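Glutamate--LysW ligase ArgX (PDB 3VPB) probably catalyses the ATP-dependent joining of glutamate, through its amino group, to the gamma-carboxyl group of the C-terminal glutamate of the carrier protein LysW during arginine biosynthesis. Local coordinates at residues P123-P128 / I165-I170; E97-P102 / Y246-L251; C189-I194 / T208-E213. One frame throughout, in Å; residues are numbered along the deposited sequence.

Contact 1. Residues P123-P128 / I165-I170; sequences PLIDKP and IVQEYI. With ADP (adenosine-5'-diphosphate), chain L.
Ile125 with Gln167 and Lys127 with Ile165 form the hydrogen-bonded pairs, and Asp126 with Val166 the non-hydrogen-bonded pair between them, of two antiparallel strands whose axes approach to 4.7 Å with directions 155° apart. The side chains of Ile125, Lys127 and Gln167 all stand on the face that receives ADP. Lys127, its chain extended beyond CG, brings NZ to Gln167 OE1 at 2.8 Å, coming from above the carboxamide plane (38° out of it). N7 and O1A of ADP and Asn249 OD1 also lie within hydrogen-bonding reach of NZ, so that four acceptors share three hydrogens and the amine spans base and alpha-phosphate. Gln167 OE1 in turn accepts from ADP N6 at 2.8 Å, while Ser104 and Tyr91 hold NE2 and thereby fix which way round the amide lies. Next along the chain, Glu168 O takes a second bond from N6, and Ile170 N donates to ADP N1 at 2.9 Å, almost straight at 177°. Ile125 CG1 packs 3.6 Å from Tyr169 CD1 and also touches ADP C6. On the other face Leu124 CD2 meets Val166 CG1, and Asp126 forms a salt bridge with Arg153 and hydrogen bonds with Tyr117 and His164. Two acceptors for an exocyclic amine beside one donor to N1 fit the hydrogen-bonding pattern of adenine; a 6-oxo purine would probably set its oxygen against these two acceptors.

Contact 2. Residues E97-P102 / Y246-L251; sequences EGIPIP and YVVNEL. With MG (magnesium ion), chain N; ZN (zinc ion), chain O; ADP (adenosine-5'-diphosphate), chain L.
The proline rings of Pro100 and Pro102 meet strand 246-251 through individual ring atoms: Pro100 CG lies 3.2 Å from Tyr246 O, and Pro102 CD lies 3.3 Å from Val248 O. Pro102 CD and CG also touch Val247 CG1, while CG reaches the amide of Asn249 at OD1, the two side chains crossing at about a right angle. Val247 CG1, anti to its backbone N (chi1 -179°), presses on the peptide between the isoleucine and the second proline, 3.2 Å from Ile101 C. Further along, Ile99 CG2 packs on Val248 CG2. A single backbone hydrogen bond joins the segments, from Val248 N to Pro100 O at 2.9 Å. Val248 O, buried here, has no hydrogen-bond partner in the model; the CA-H of Ile101 and the ring of Pro102 lie against it.

Asn249 carries the contact to the nucleotide. Its OD1 accepts from Lys127 NZ, and its ND2 makes a weak bond to ADP O1A (3.1 Å). An alanine here would probably leave Lys127 NZ short of one acceptor and more at liberty to shift, with the alpha-phosphate losing its weak amide donor. In Glu250 the carboxylate joins both metals: OE1 bridges magnesium and zinc, 2.1 Å from each, and OE2 adds a longer bond to zinc. Asp237 shares the magnesium and Asn252 the zinc, which is consistent with zinc occupying the second magnesium position. Asn249 and Glu250 both face Asp237 of the neighbouring strand 233-241 in a classic beta bulge, so consecutive side chains both turn to the nucleotide, Asn249 directly and Glu250 through the metals. Such acidic and amide ligands on a strand, holding two metals against the phosphates, are characteristic of the ATP-grasp active site.

Contact 3. Residues C189-I194 / T208-E213; sequences CYARNI and TPSNIE. With GLU (glutamic acid), chain M; SO4 (sulfate ion), chain P.
Tyr190 and Pro209 lie side by side and point the same way, with Tyr190 CE2 3.4 Å from Pro209 CB, and the phenol beyond them donates from OH to OE2 of the bound glutamic acid at 2.7 Å. Two residues along the strand, Arg192 turns its guanidinium edge to the same ligand: NH2 donates to O of the glutamic acid at 2.9 Å and reaches a sulfate oxygen only weakly. A bend at chi3 (-67°) turns NE out of the line of the chain, and NH1 is held by Asp176 and Asp237, so the arginine joins the substrate site to the nucleotide and metal site. Ser210 O sits at the edge of the Tyr190 ring, in its plane. Glu56 of the LysW chain binds the same glutamic acid, so carrier and enzyme meet at the substrate.

The frame is an antiparallel pair, strands 189-193 and 208-211, at the margin of a five-stranded sheet; their directions differ by 147°. On the face turned from the ligand, Asn193 ND2 donates to Ser210 OG at 2.8 Å and also to Thr208 O. That oxygen receives Asn193 N as well, from the opposite face of its plane. Farther out, Ala191 CB packs 3.6 Å from Ile212 CG2, Ile212 CD1 approaches Cys189 CB, and a disulfide to Cys179 fastens Cys189 to strand 175-182.

Overall arrangement
An ATP-grasp ligase holds its nucleotide between two sheets, and the three contacts sample both sides of that grip. Contact 1 lies in the four-stranded antiparallel sheet; strand 245-252 of contact 2 is one outermost strand of the five-stranded sheet and strand 208-211 of contact 3 the other, with 185-193 next to it. Contacts 1 and 2, with centres 14 Å apart, touch each other and share ADP. Contact 3, centre to centre, is about 22 Å from contact 1 and 19 Å from contact 2, touching neither. Along the chain, residues 97-102 and 246-251 enclose first contact 1 and then contact 3. Base, phosphates with metals, and amino-acid substrate thus follow one another across the ATP-grasp fold.

Contact 1. Residues P123-P128 / I165-I170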
loop_
_atom_site.group_PDB
_atom_site.type_symbol
_atom_site.label_atom_id
_atom_site.label_comp_id
_atom_site.label_asym_id
_atom_site.label_seq_id
_atom_site.Cartn_x
_atom_site.Cartn_y
_atom_site.Cartn_z
ATOM N N PRO B 123 -11.786 -28.270 -2.221
ATOM C CA PRO B 123 -11.443 -26.898 -2.626
ATOM C C PRO B 123 -12.302 -25.915 -1.868
ATOM O O PRO B 123 -13.360 -26.292 -1.319
ATOM C CB PRO B 123 -11.838 -26.864 -4.105
ATOM C CG PRO B 123 -13.037 -27.781 -4.150
ATOM C CD PRO B 123 -12.621 -28.928 -3.247
ATOM N N LEU B 124 -11.871 -24.664 -1.872
ATOM C CA LEU B 124 -12.631 -23.593 -1.234
ATOM C C LEU B 124 -12.440 -22.297 -2.007
ATOM O O LEU B 124 -11.524 -22.159 -2.827
ATOM C CB LEU B 124 -12.200 -23.412 0.235
ATOM C CG LEU B 124 -10.745 -23.211 0.587
ATOM C CD1 LEU B 124 -10.400 -21.713 0.523
ATOM C CD2 LEU B 124 -10.524 -23.777 2.019
ATOM N N ILE B 125 -13.309 -21.331 -1.726
ATOM C CA ILE B 125 -13.130 -19.957 -2.203
ATOM C C ILE B 125 -12.674 -19.081 -1.036
ATOM O O ILE B 125 -13.176 -19.188 0.045
ATOM C CB ILE B 125 -14.457 -19.424 -2.819
ATOM C CG1 ILE B 125 -14.712 -20.146 -4.145
ATOM C CG2 ILE B 125 -14.504 -17.857 -2.942
ATOM C CD1 ILE B 125 -14.034 -19.511 -5.396
ATOM N N ASP B 126 -11.664 -18.254 -1.262
ATOM C CA ASP B 126 -11.223 -17.284 -0.249
ATOM C C ASP B 126 -11.309 -15.911 -0.917
ATOM O O ASP B 126 -10.652 -15.645 -1.917
ATOM C CB ASP B 126 -9.789 -17.598 0.194
ATOM C CG ASP B 126 -9.269 -16.646 1.265
ATOM O OD1 ASP B 126 -9.773 -15.501 1.352
ATOM O OD2 ASP B 126 -8.294 -17.009 1.979
ATOM N N LYS B 127 -12.155 -15.039 -0.382
ATOM C CA LYS B 127 -12.264 -13.702 -0.932
ATOM C C LYS B 127 -12.327 -12.681 0.194
ATOM O O LYS B 127 -12.714 -13.018 1.320
ATOM C CB LYS B 127 -13.473 -13.586 -1.880
ATOM C CG LYS B 127 -14.819 -13.794 -1.156
ATOM C CD LYS B 127 -15.941 -14.121 -2.155
ATOM C CE LYS B 127 -17.251 -14.372 -1.405
ATOM N NZ LYS B 127 -18.285 -14.941 -2.375
ATOM N N PRO B 128 -11.934 -11.437 -0.097
ATOM C CA PRO B 128 -12.002 -10.420 0.961
ATOM C C PRO B 128 -13.432 -9.859 1.062
ATOM O O PRO B 128 -14.214 -10.046 0.125
ATOM C CB PRO B 128 -11.045 -9.334 0.471
ATOM C CG PRO B 128 -10.244 -9.935 -0.652
ATOM C CD PRO B 128 -11.147 -10.990 -1.267
ATOM N N ILE B 165 -12.721 -14.359 3.837
ATOM C CA ILE B 165 -13.977 -15.119 3.849
ATOM C C ILE B 165 -13.680 -16.446 3.156
ATOM O O ILE B 165 -13.470 -16.480 1.953
ATOM C CB ILE B 165 -15.114 -14.406 3.116
ATOM C CG1 ILE B 165 -15.284 -12.972 3.658
ATOM C CG2 ILE B 165 -16.422 -15.212 3.268
ATOM C CD1 ILE B 165 -16.317 -12.123 2.850
ATOM N N VAL B 166 -13.647 -17.517 3.934
ATOM C CA VAL B 166 -13.268 -18.829 3.434
ATOM C C VAL B 166 -14.543 -19.641 3.318
ATOM O O VAL B 166 -15.171 -19.929 4.328
ATOM C CB VAL B 166 -12.323 -19.511 4.433
ATOM C CG1 VAL B 166 -11.968 -20.934 3.972
ATOM C CG2 VAL B 166 -11.050 -18.637 4.668
ATOM N N GLN B 167 -14.916 -20.044 2.104
ATOM C CA GLN B 167 -16.234 -20.662 1.963
ATOM C C GLN B 167 -16.283 -21.808 0.982
ATOM O O GLN B 167 -15.364 -22.028 0.186
ATOM C CB GLN B 167 -17.317 -19.616 1.635
ATOM C CG GLN B 167 -16.902 -18.533 0.692
ATOM C CD GLN B 167 -18.033 -17.624 0.189
ATOM O OE1 GLN B 167 -18.118 -17.416 -1.001
ATOM N NE2 GLN B 167 -18.874 -17.059 1.095
ATOM N N GLU B 168 -17.366 -22.550 1.062
ATOM C CA GLU B 168 -17.573 -23.672 0.149
ATOM C C GLU B 168 -17.641 -23.163 -1.283
ATOM O O GLU B 168 -18.131 -22.064 -1.545
ATOM C CB GLU B 168 -18.853 -24.438 0.503
ATOM C CG GLU B 168 -20.095 -23.608 0.444
ATOM C CD GLU B 168 -21.362 -24.432 0.662
ATOM O OE1 GLU B 168 -21.430 -25.589 0.156
ATOM O OE2 GLU B 168 -22.294 -23.914 1.325
ATOM N N TYR B 169 -17.138 -23.977 -2.201
ATOM C CA TYR B 169 -17.183 -23.652 -3.611
ATOM C C TYR B 169 -18.488 -24.195 -4.190
ATOM O O TYR B 169 -18.757 -25.389 -4.085
ATOM C CB TYR B 169 -15.962 -24.275 -4.290
ATOM C CG TYR B 169 -15.905 -24.027 -5.770
ATOM C CD1 TYR B 169 -15.928 -22.730 -6.286
ATOM C CD2 TYR B 169 -15.828 -25.092 -6.656
ATOM C CE1 TYR B 169 -15.878 -22.504 -7.663
ATOM C CE2 TYR B 169 -15.759 -24.882 -8.036
ATOM C CZ TYR B 169 -15.783 -23.596 -8.521
ATOM O OH TYR B 169 -15.731 -23.408 -9.879
ATOM N N ILE B 170 -19.316 -23.306 -4.751
ATOM C CA ILE B 170 -20.635 -23.702 -5.225
ATOM C C ILE B 170 -20.714 -23.351 -6.693
ATOM O O ILE B 170 -20.868 -22.173 -7.067
ATOM C CB ILE B 170 -21.801 -22.989 -4.442
ATOM C CG1 ILE B 170 -21.591 -23.092 -2.930
ATOM C CG2 ILE B 170 -23.154 -23.601 -4.812
ATOM C CD1 ILE B 170 -22.631 -22.314 -2.092
HETATM P PB ADP L . -17.581 -9.641 -6.398
HETATM O O1B ADP L . -18.179 -8.642 -5.480
HETATM O O2B ADP L . -18.360 -9.929 -7.671
HETATM O O3B ADP L . -16.113 -9.476 -6.672
HETATM P PA ADP L . -18.477 -12.320 -5.717
HETATM O O1A ADP L . -18.490 -12.953 -4.329
HETATM O O2A ADP L . -19.740 -12.002 -6.485
HETATM O O3A ADP L . -17.566 -11.007 -5.541
HETATM O "O5'" ADP L . -17.559 -13.284 -6.615
HETATM C "C5'" ADP L . -17.311 -13.074 -8.005
HETATM C "C4'" ADP L . -17.538 -14.366 -8.768
HETATM O "O4'" ADP L . -16.754 -15.401 -8.165
HETATM C "C3'" ADP L . -18.994 -14.825 -8.640
HETATM O "O3'" ADP L . -19.795 -14.289 -9.701
HETATM C "C2'" ADP L . -18.879 -16.327 -8.746
HETATM O "O2'" ADP L . -18.779 -16.726 -10.120
HETATM C "C1'" ADP L . -17.546 -16.593 -8.098
HETATM N N9 ADP L . -17.720 -16.954 -6.678
HETATM C C8 ADP L . -17.573 -16.153 -5.592
HETATM N N7 ADP L . -17.766 -16.882 -4.483
HETATM C C5 ADP L . -18.030 -18.149 -4.860
HETATM C C6 ADP L . -18.357 -19.412 -4.187
HETATM N N6 ADP L . -18.395 -19.464 -2.842
HETATM N N1 ADP L . -18.525 -20.531 -4.954
HETATM C C2 ADP L . -18.467 -20.503 -6.290
HETATM N N3 ADP L . -18.207 -19.355 -6.965
HETATM C C4 ADP L . -17.997 -18.188 -6.298
HETATM O O HOH W 1 -16.064 -26.477 -1.379
#

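Contact 2. Residues E97-P102 / Y246-L251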
loop_
_atom_site.group_PDB
_atom_site.type_symbol
_atom_site.label_atom_id
_atom_site.label_comp_id
_atom_site.label_asym_id
_atom_site.label_seq_id
_atom_site.Cartn_x
_atom_site.Cartn_y
_atom_site.Cartn_z
ATOM N N GLU B 97 -31.098 -14.050 9.658
ATOM C CA GLU B 97 -32.518 -14.104 9.298
ATOM C C GLU B 97 -32.892 -15.355 8.493
ATOM O O GLU B 97 -34.009 -15.456 7.986
ATOM C CB GLU B 97 -32.909 -12.872 8.503
ATOM C CG GLU B 97 -32.426 -11.554 9.071
ATOM C CD GLU B 97 -33.328 -10.996 10.145
ATOM O OE1 GLU B 97 -33.321 -11.532 11.274
ATOM O OE2 GLU B 97 -34.027 -9.998 9.865
ATOM N N GLY B 98 -31.971 -16.311 8.385
ATOM C CA GLY B 98 -32.267 -17.593 7.747
ATOM C C GLY B 98 -32.239 -17.596 6.221
ATOM O O GLY B 98 -32.823 -18.490 5.588
ATOM N N ILE B 99 -31.576 -16.611 5.621
ATOM C CA ILE B 99 -31.303 -16.649 4.193
ATOM C C ILE B 99 -30.076 -17.523 3.967
ATOM O O ILE B 99 -29.084 -17.382 4.673
ATOM C CB ILE B 99 -31.099 -15.242 3.625
ATOM C CG1 ILE B 99 -32.434 -14.522 3.518
ATOM C CG2 ILE B 99 -30.386 -15.270 2.267
ATOM C CD1 ILE B 99 -33.305 -14.993 2.370
ATOM N N PRO B 100 -30.141 -18.439 2.987
ATOM C CA PRO B 100 -29.017 -19.352 2.788
ATOM C C PRO B 100 -27.860 -18.595 2.149
ATOM O O PRO B 100 -28.071 -17.775 1.244
ATOM C CB PRO B 100 -29.599 -20.404 1.825
ATOM C CG PRO B 100 -30.607 -19.619 1.049
ATOM C CD PRO B 100 -31.270 -18.769 2.099
ATOM N N ILE B 101 -26.667 -18.806 2.701
ATOM C CA ILE B 101 -25.444 -18.180 2.209
ATOM C C ILE B 101 -24.443 -19.294 2.082
ATOM O O ILE B 101 -24.629 -20.378 2.648
ATOM C CB ILE B 101 -24.919 -17.070 3.208
ATOM C CG1 ILE B 101 -24.494 -17.715 4.544
ATOM C CG2 ILE B 101 -25.971 -15.936 3.329
ATOM C CD1 ILE B 101 -23.693 -16.801 5.516
ATOM N N PRO B 102 -23.352 -19.073 1.330
ATOM C CA PRO B 102 -22.413 -20.196 1.301
ATOM C C PRO B 102 -21.856 -20.500 2.688
ATOM O O PRO B 102 -21.676 -19.586 3.496
ATOM C CB PRO B 102 -21.276 -19.688 0.401
ATOM C CG PRO B 102 -21.903 -18.576 -0.414
ATOM C CD PRO B 102 -22.898 -17.929 0.532
ATOM N N TYR B 246 -30.938 -22.352 -4.188
ATOM C CA TYR B 246 -30.440 -20.975 -4.318
ATOM C C TYR B 246 -29.759 -20.511 -3.033
ATOM O O TYR B 246 -30.312 -20.626 -1.931
ATOM C CB TYR B 246 -31.545 -19.998 -4.696
ATOM C CG TYR B 246 -32.191 -20.279 -6.037
ATOM C CD1 TYR B 246 -31.419 -20.319 -7.197
ATOM C CD2 TYR B 246 -33.570 -20.487 -6.143
ATOM C CE1 TYR B 246 -32.003 -20.573 -8.455
ATOM C CE2 TYR B 246 -34.169 -20.736 -7.401
ATOM C CZ TYR B 246 -33.371 -20.771 -8.539
ATOM O OH TYR B 246 -33.926 -21.014 -9.769
ATOM N N VAL B 247 -28.566 -19.965 -3.203
ATOM C CA VAL B 247 -27.737 -19.498 -2.097
ATOM C C VAL B 247 -27.361 -18.062 -2.443
ATOM O O VAL B 247 -26.859 -17.806 -3.541
ATOM C CB VAL B 247 -26.471 -20.408 -1.971
ATOM C CG1 VAL B 247 -25.607 -19.967 -0.843
ATOM C CG2 VAL B 247 -26.854 -21.863 -1.716
ATOM N N VAL B 248 -27.586 -17.128 -1.520
ATOM C CA VAL B 248 -27.223 -15.728 -1.782
ATOM C C VAL B 248 -25.739 -15.526 -1.509
ATOM O O VAL B 248 -25.245 -15.821 -0.405
ATOM C CB VAL B 248 -28.077 -14.734 -0.954
ATOM C CG1 VAL B 248 -27.684 -13.287 -1.292
ATOM C CG2 VAL B 248 -29.550 -14.962 -1.247
ATOM N N ASN B 249 -25.030 -15.050 -2.527
ATOM C CA ASN B 249 -23.609 -14.814 -2.438
ATOM C C ASN B 249 -23.244 -13.382 -2.039
ATOM O O ASN B 249 -22.303 -13.175 -1.269
ATOM C CB ASN B 249 -22.982 -15.169 -3.779
ATOM C CG ASN B 249 -21.480 -15.163 -3.748
ATOM O OD1 ASN B 249 -20.858 -15.489 -2.740
ATOM N ND2 ASN B 249 -20.882 -14.807 -4.878
ATOM N N GLU B 250 -23.924 -12.389 -2.603
ATOM C CA GLU B 250 -23.674 -10.994 -2.203
ATOM C C GLU B 250 -24.780 -10.082 -2.690
ATOM O O GLU B 250 -25.616 -10.490 -3.493
ATOM C CB GLU B 250 -22.337 -10.478 -2.718
ATOM C CG GLU B 250 -22.263 -10.354 -4.242
ATOM C CD GLU B 250 -21.246 -9.319 -4.680
ATOM O OE1 GLU B 250 -20.920 -9.280 -5.900
ATOM O OE2 GLU B 250 -20.807 -8.518 -3.809
ATOM N N LEU B 251 -24.760 -8.850 -2.200
ATOM C CA LEU B 251 -25.591 -7.781 -2.735
ATOM C C LEU B 251 -24.700 -6.625 -3.091
ATOM O O LEU B 251 -23.610 -6.519 -2.552
ATOM C CB LEU B 251 -26.649 -7.331 -1.711
ATOM C CG LEU B 251 -27.839 -8.295 -1.561
ATOM C CD1 LEU B 251 -27.568 -9.335 -0.481
ATOM C CD2 LEU B 251 -29.129 -7.560 -1.289
HETATM MG MG MG N . -20.408 -10.472 -7.534
HETATM ZN ZN ZN O . -19.755 -7.506 -5.711
HETATM P PB ADP L . -17.581 -9.641 -6.398
HETATM O O1B ADP L . -18.179 -8.642 -5.480
HETATM O O2B ADP L . -18.360 -9.929 -7.671
HETATM O O3B ADP L . -16.113 -9.476 -6.672
HETATM P PA ADP L . -18.477 -12.320 -5.717
HETATM O O1A ADP L . -18.490 -12.953 -4.329
HETATM O O2A ADP L . -19.740 -12.002 -6.485
HETATM O O3A ADP L . -17.566 -11.007 -5.541
HETATM O "O5'" ADP L . -17.559 -13.284 -6.615
HETATM C "C5'" ADP L . -17.311 -13.074 -8.005
HETATM C "C4'" ADP L . -17.538 -14.366 -8.768
HETATM O "O4'" ADP L . -16.754 -15.401 -8.165
HETATM C "C3'" ADP L . -18.994 -14.825 -8.640
HETATM O "O3'" ADP L . -19.795 -14.289 -9.701
HETATM C "C2'" ADP L . -18.879 -16.327 -8.746
HETATM O "O2'" ADP L . -18.779 -16.726 -10.120
HETATM C "C1'" ADP L . -17.546 -16.593 -8.098
HETATM N N9 ADP L . -17.720 -16.954 -6.678
HETATM C C8 ADP L . -17.573 -16.153 -5.592
HETATM N N7 ADP L . -17.766 -16.882 -4.483
HETATM C C5 ADP L . -18.030 -18.149 -4.860
HETATM C C6 ADP L . -18.357 -19.412 -4.187
HETATM N N6 ADP L . -18.395 -19.464 -2.842
HETATM N N1 ADP L . -18.525 -20.531 -4.954
HETATM C C2 ADP L . -18.467 -20.503 -6.290
HETATM N N3 ADP L . -18.207 -19.355 -6.965
HETATM C C4 ADP L . -17.997 -18.188 -6.298
HETATM O O HOH W 2 -20.208 -11.566 -9.350
HETATM O O HOH W 3 -18.939 -5.849 -4.714
#

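Contact 3. Residues C189-I194 / T208-E213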
loop_
_atom_site.group_PDB
_atom_site.type_symbol
_atom_site.label_atom_id
_atom_site.label_comp_id
_atom_site.label_asym_id
_atom_site.label_seq_id
_atom_site.Cartn_x
_atom_site.Cartn_y
_atom_site.Cartn_z
ATOM N N CYS B 189 -34.072 -10.917 -13.374
ATOM C CA CYS B 189 -32.877 -11.737 -13.145
ATOM C C CYS B 189 -32.341 -12.207 -14.470
ATOM O O CYS B 189 -33.078 -12.328 -15.462
ATOM C CB CYS B 189 -33.192 -12.981 -12.291
ATOM S SG CYS B 189 -33.805 -12.725 -10.628
ATOM N N TYR B 190 -31.049 -12.498 -14.504
ATOM C CA TYR B 190 -30.488 -13.132 -15.666
ATOM C C TYR B 190 -29.291 -13.983 -15.226
ATOM O O TYR B 190 -28.883 -13.939 -14.049
ATOM C CB TYR B 190 -30.146 -12.113 -16.764
ATOM C CG TYR B 190 -28.875 -11.359 -16.533
ATOM C CD1 TYR B 190 -28.834 -10.306 -15.634
ATOM C CD2 TYR B 190 -27.704 -11.707 -17.212
ATOM C CE1 TYR B 190 -27.664 -9.608 -15.414
ATOM C CE2 TYR B 190 -26.554 -11.022 -17.007
ATOM C CZ TYR B 190 -26.541 -9.971 -16.100
ATOM O OH TYR B 190 -25.381 -9.296 -15.871
ATOM N N ALA B 191 -28.749 -14.758 -16.159
ATOM C CA ALA B 191 -27.594 -15.598 -15.897
ATOM C C ALA B 191 -26.332 -14.968 -16.469
ATOM O O ALA B 191 -26.332 -14.530 -17.612
ATOM C CB ALA B 191 -27.804 -16.979 -16.539
ATOM N N ARG B 192 -25.263 -14.949 -15.679
ATOM C CA ARG B 192 -23.930 -14.562 -16.171
ATOM C C ARG B 192 -23.149 -15.846 -16.374
ATOM O O ARG B 192 -22.807 -16.524 -15.383
ATOM C CB ARG B 192 -23.218 -13.695 -15.136
ATOM C CG ARG B 192 -23.843 -12.337 -14.926
ATOM C CD ARG B 192 -23.101 -11.537 -13.874
ATOM N NE ARG B 192 -23.250 -12.142 -12.549
ATOM C CZ ARG B 192 -22.912 -11.544 -11.403
ATOM N NH1 ARG B 192 -23.096 -12.180 -10.249
ATOM N NH2 ARG B 192 -22.397 -10.312 -11.400
ATOM N N ASN B 193 -22.873 -16.184 -17.635
ATOM C CA ASN B 193 -22.209 -17.454 -17.966
ATOM C C ASN B 193 -20.715 -17.300 -17.970
ATOM O O ASN B 193 -20.184 -16.400 -18.609
ATOM C CB ASN B 193 -22.712 -17.987 -19.309
ATOM C CG ASN B 193 -24.195 -18.303 -19.264
ATOM O OD1 ASN B 193 -24.592 -19.359 -18.771
ATOM N ND2 ASN B 193 -25.027 -17.361 -19.726
ATOM N N ILE B 194 -20.042 -18.188 -17.243
ATOM C CA ILE B 194 -18.587 -18.175 -17.064
ATOM C C ILE B 194 -17.844 -18.457 -18.381
ATOM O O ILE B 194 -18.126 -19.454 -19.049
ATOM C CB ILE B 194 -18.158 -19.183 -15.931
ATOM C CG1 ILE B 194 -18.843 -18.780 -14.623
ATOM C CG2 ILE B 194 -16.641 -19.225 -15.809
ATOM C CD1 ILE B 194 -18.945 -19.872 -13.522
ATOM N N THR B 208 -20.797 -13.837 -19.956
ATOM C CA THR B 208 -21.742 -13.524 -21.016
ATOM C C THR B 208 -23.191 -13.648 -20.513
ATOM O O THR B 208 -23.563 -14.663 -19.914
ATOM C CB THR B 208 -21.516 -14.412 -22.251
ATOM O OG1 THR B 208 -21.694 -15.774 -21.882
ATOM C CG2 THR B 208 -20.111 -14.239 -22.798
ATOM N N PRO B 209 -24.009 -12.609 -20.741
ATOM C CA PRO B 209 -25.397 -12.616 -20.246
ATOM C C PRO B 209 -26.343 -13.510 -21.045
ATOM O O PRO B 209 -26.245 -13.588 -22.270
ATOM C CB PRO B 209 -25.815 -11.132 -20.359
ATOM C CG PRO B 209 -24.500 -10.361 -20.640
ATOM C CD PRO B 209 -23.672 -11.331 -21.398
ATOM N N SER B 210 -27.237 -14.207 -20.359
ATOM C CA SER B 210 -28.341 -14.895 -21.025
ATOM C C SER B 210 -29.538 -14.894 -20.094
ATOM O O SER B 210 -29.395 -14.752 -18.879
ATOM C CB SER B 210 -27.974 -16.325 -21.432
ATOM O OG SER B 210 -27.791 -17.152 -20.303
ATOM N N ASN B 211 -30.726 -15.054 -20.672
ATOM C CA ASN B 211 -31.948 -15.040 -19.858
ATOM C C ASN B 211 -32.248 -16.361 -19.144
ATOM O O ASN B 211 -31.737 -17.422 -19.535
ATOM C CB ASN B 211 -33.150 -14.544 -20.683
ATOM C CG ASN B 211 -33.516 -15.487 -21.809
ATOM O OD1 ASN B 211 -32.648 -15.956 -22.552
ATOM N ND2 ASN B 211 -34.815 -15.775 -21.944
ATOM N N ILE B 212 -33.056 -16.292 -18.079
ATOM C CA ILE B 212 -33.507 -17.483 -17.340
ATOM C C ILE B 212 -34.992 -17.391 -17.022
ATOM O O ILE B 212 -35.579 -16.317 -17.049
ATOM C CB ILE B 212 -32.755 -17.695 -15.975
ATOM C CG1 ILE B 212 -32.906 -16.473 -15.061
ATOM C CG2 ILE B 212 -31.284 -18.022 -16.220
ATOM C CD1 ILE B 212 -32.595 -16.729 -13.554
ATOM N N GLU B 213 -35.585 -18.526 -16.698
ATOM C CA GLU B 213 -36.917 -18.522 -16.107
ATOM C C GLU B 213 -36.772 -18.208 -14.628
ATOM O O GLU B 213 -35.949 -18.814 -13.932
ATOM C CB GLU B 213 -37.587 -19.874 -16.287
ATOM C CG GLU B 213 -39.086 -19.839 -15.959
ATOM C CD GLU B 213 -39.903 -20.795 -16.815
ATOM O OE1 GLU B 213 -39.306 -21.699 -17.440
ATOM O OE2 GLU B 213 -41.148 -20.640 -16.869
HETATM N N GLU M . -20.641 -5.724 -11.953
HETATM C CA GLU M . -21.465 -6.723 -12.684
HETATM C C GLU M . -20.558 -7.737 -13.347
HETATM O O GLU M . -20.994 -8.891 -13.521
HETATM C CB GLU M . -22.344 -6.039 -13.744
HETATM C CG GLU M . -23.379 -6.959 -14.367
HETATM C CD GLU M . -24.251 -6.268 -15.415
HETATM O OE1 GLU M . -23.724 -5.429 -16.189
HETATM O OE2 GLU M . -25.471 -6.593 -15.454
HETATM O OXT GLU M . -19.411 -7.426 -13.741
HETATM S S SO4 P . -20.157 -7.467 -8.940
HETATM O O1 SO4 P . -19.486 -7.019 -7.713
HETATM O O2 SO4 P . -19.228 -7.324 -10.045
HETATM O O3 SO4 P . -20.686 -8.848 -8.872
HETATM O O4 SO4 P . -21.253 -6.543 -9.228
HETATM O O HOH W 4 -33.623 -13.455 -17.768
#